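Local coordinates for M32 carboxypeptidase (Chitinophagaceae bacterium, PDB 7A03), which probably acts as a metal-dependent carboxypeptidase of the M32 family, trimming amino acids from the C-terminal ends of peptides, at residues A[342-347]-A[352-357]. Numbering follows the deposited sequence.
Sequences NHVQPS and EADEIT
Asp354 OD2 is gripped across the contact by the backbone N of Gln345 (3.0 Å, nearly straight at 173°) and within its own segment by Thr357 OG1 (2.7 Å), the two donors meeting opposite faces of the carboxylate. The other oxygen, OD1, turns back on its own chain: it takes the backbone N of Ile356 at 2.8 Å, an Asx turn, and that of Thr357 from the same face. A chi1 of 60° tucks the carboxylate over its own backbone, where OD1 can take these N-H groups while OD2 faces Gln345 N. Replacing Asp354 by alanine would remove all four acceptor bonds, probably leaving Gln345 N without its partner across the contact and the turn before helix 358-374 without the oxygen that holds it. The side chains of Val344 and Asp354 cross at about a right angle, with Val344 CG2 3.5 Å from Asp354 OD1 and 3.8 Å from Ile356 CG1. Waters bridge other polar atoms: one donates to Gln345 O and accepts from Asp354 N, another donates to Thr357 OG1 and sits 2.8 Å from Ser347 OG. At the far end a third donates to both Asn342 OD1 and Glu355 OE2, oxygens that also share Lys496, while Tyr492 bonds Glu355 OE1. The contact thus pins together the surface loop joining helices 334-341 and 358-374, with Val344 and Ile356 packed on Phe497 of helix 486-497 and Leu188 of helix 170-192.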
loop_
_atom_site.group_PDB
_atom_site.type_symbol
_atom_site.label_atom_id
_atom_site.label_comp_id
_atom_site.label_asym_id
_atom_site.label_seq_id
_atom_site.Cartn_x
_atom_site.Cartn_y
_atom_site.Cartn_z
ATOM N N ASN A 342 5.939 15.143 -13.263
ATOM C CA ASN A 342 6.046 15.546 -11.864
ATOM C C ASN A 342 5.224 16.796 -11.542
ATOM O O ASN A 342 5.734 17.739 -10.929
ATOM C CB ASN A 342 7.510 15.782 -11.518
ATOM C CG ASN A 342 8.290 14.506 -11.427
ATOM O OD1 ASN A 342 8.146 13.747 -10.467
ATOM N ND2 ASN A 342 9.142 14.266 -12.411
ATOM N N HIS A 343 3.952 16.809 -11.941
ATOM C CA HIS A 343 3.086 17.962 -11.729
ATOM C C HIS A 343 2.441 17.894 -10.345
ATOM O O HIS A 343 1.740 16.929 -10.025
ATOM C CB HIS A 343 2.009 18.052 -12.805
ATOM C CG HIS A 343 1.114 19.243 -12.648
ATOM N ND1 HIS A 343 1.551 20.533 -12.860
ATOM C CD2 HIS A 343 -0.183 19.341 -12.274
ATOM C CE1 HIS A 343 0.558 21.374 -12.632
ATOM N NE2 HIS A 343 -0.504 20.677 -12.276
ATOM N N VAL A 344 2.657 18.934 -9.542
ATOM C CA VAL A 344 2.135 19.008 -8.179
ATOM C C VAL A 344 0.981 19.997 -8.139
ATOM O O VAL A 344 1.119 21.147 -8.584
ATOM C CB VAL A 344 3.237 19.404 -7.183
ATOM C CG1 VAL A 344 2.637 19.865 -5.856
ATOM C CG2 VAL A 344 4.180 18.245 -6.967
ATOM N N GLN A 345 -0.149 19.562 -7.567
ATOM C CA GLN A 345 -1.343 20.390 -7.554
ATOM C C GLN A 345 -2.248 19.948 -6.414
ATOM O O GLN A 345 -2.686 18.794 -6.397
ATOM C CB GLN A 345 -2.079 20.199 -8.878
ATOM C CG GLN A 345 -3.330 21.026 -9.037
ATOM C CD GLN A 345 -3.688 21.226 -10.494
ATOM O OE1 GLN A 345 -3.013 21.960 -11.213
ATOM N NE2 GLN A 345 -4.744 20.553 -10.945
ATOM N N PRO A 346 -2.548 20.821 -5.458
ATOM C CA PRO A 346 -3.570 20.487 -4.454
ATOM C C PRO A 346 -4.872 20.098 -5.141
ATOM O O PRO A 346 -5.300 20.739 -6.106
ATOM C CB PRO A 346 -3.713 21.786 -3.656
ATOM C CG PRO A 346 -2.377 22.470 -3.828
ATOM C CD PRO A 346 -1.948 22.150 -5.232
ATOM N N SER A 347 -5.478 19.011 -4.666
ATOM C CA SER A 347 -6.670 18.474 -5.306
ATOM C C SER A 347 -7.525 17.751 -4.267
ATOM O O SER A 347 -7.140 17.599 -3.104
ATOM C CB SER A 347 -6.294 17.620 -6.517
ATOM O OG SER A 347 -5.525 16.497 -6.126
ATOM N N GLU A 352 -5.898 10.421 -6.807
ATOM C CA GLU A 352 -5.403 11.174 -7.955
ATOM C C GLU A 352 -4.286 12.146 -7.593
ATOM O O GLU A 352 -3.791 12.859 -8.472
ATOM C CB GLU A 352 -6.549 11.956 -8.603
ATOM C CG GLU A 352 -7.602 11.094 -9.289
ATOM C CD GLU A 352 -8.932 11.810 -9.427
ATOM O OE1 GLU A 352 -8.943 13.061 -9.461
ATOM O OE2 GLU A 352 -9.971 11.122 -9.486
ATOM N N ALA A 353 -3.888 12.203 -6.332
ATOM C CA ALA A 353 -2.974 13.236 -5.873
ATOM C C ALA A 353 -1.525 12.930 -6.248
ATOM O O ALA A 353 -1.092 11.776 -6.278
ATOM C CB ALA A 353 -3.092 13.383 -4.354
ATOM N N ASP A 354 -0.771 13.993 -6.521
ATOM C CA ASP A 354 0.662 13.867 -6.733
ATOM C C ASP A 354 1.359 13.457 -5.429
ATOM O O ASP A 354 0.791 13.525 -4.330
ATOM C CB ASP A 354 1.231 15.211 -7.155
ATOM C CG ASP A 354 1.007 16.269 -6.098
ATOM O OD1 ASP A 354 1.848 16.401 -5.178
ATOM O OD2 ASP A 354 -0.033 16.949 -6.175
ATOM N N GLU A 355 2.631 13.075 -5.553
ATOM C CA GLU A 355 3.372 12.512 -4.420
ATOM C C GLU A 355 3.658 13.515 -3.301
ATOM O O GLU A 355 4.140 13.099 -2.238
ATOM C CB GLU A 355 4.678 11.846 -4.888
ATOM C CG GLU A 355 5.758 12.826 -5.305
ATOM C CD GLU A 355 7.018 12.144 -5.847
ATOM O OE1 GLU A 355 7.500 11.154 -5.242
ATOM O OE2 GLU A 355 7.528 12.625 -6.880
ATOM N N ILE A 356 3.404 14.809 -3.493
ATOM C CA ILE A 356 3.600 15.763 -2.405
ATOM C C ILE A 356 2.288 15.935 -1.660
ATOM O O ILE A 356 2.193 15.640 -0.460
ATOM C CB ILE A 356 4.140 17.121 -2.892
ATOM C CG1 ILE A 356 5.463 16.927 -3.636
ATOM C CG2 ILE A 356 4.304 18.080 -1.726
ATOM C CD1 ILE A 356 6.546 16.290 -2.792
ATOM N N THR A 357 1.265 16.409 -2.372
ATOM C CA THR A 357 -0.013 16.668 -1.721
ATOM C C THR A 357 -0.654 15.398 -1.174
ATOM O O THR A 357 -1.449 15.490 -0.233
ATOM C CB THR A 357 -0.974 17.373 -2.683
ATOM O OG1 THR A 357 -1.228 16.517 -3.806
ATOM C CG2 THR A 357 -0.396 18.698 -3.147
HETATM O O HOH W 1 6.050 13.602 -8.754
HETATM O O HOH W 2 -2.680 16.321 -7.405
HETATM O O HOH W 3 -3.973 16.678 -3.842
#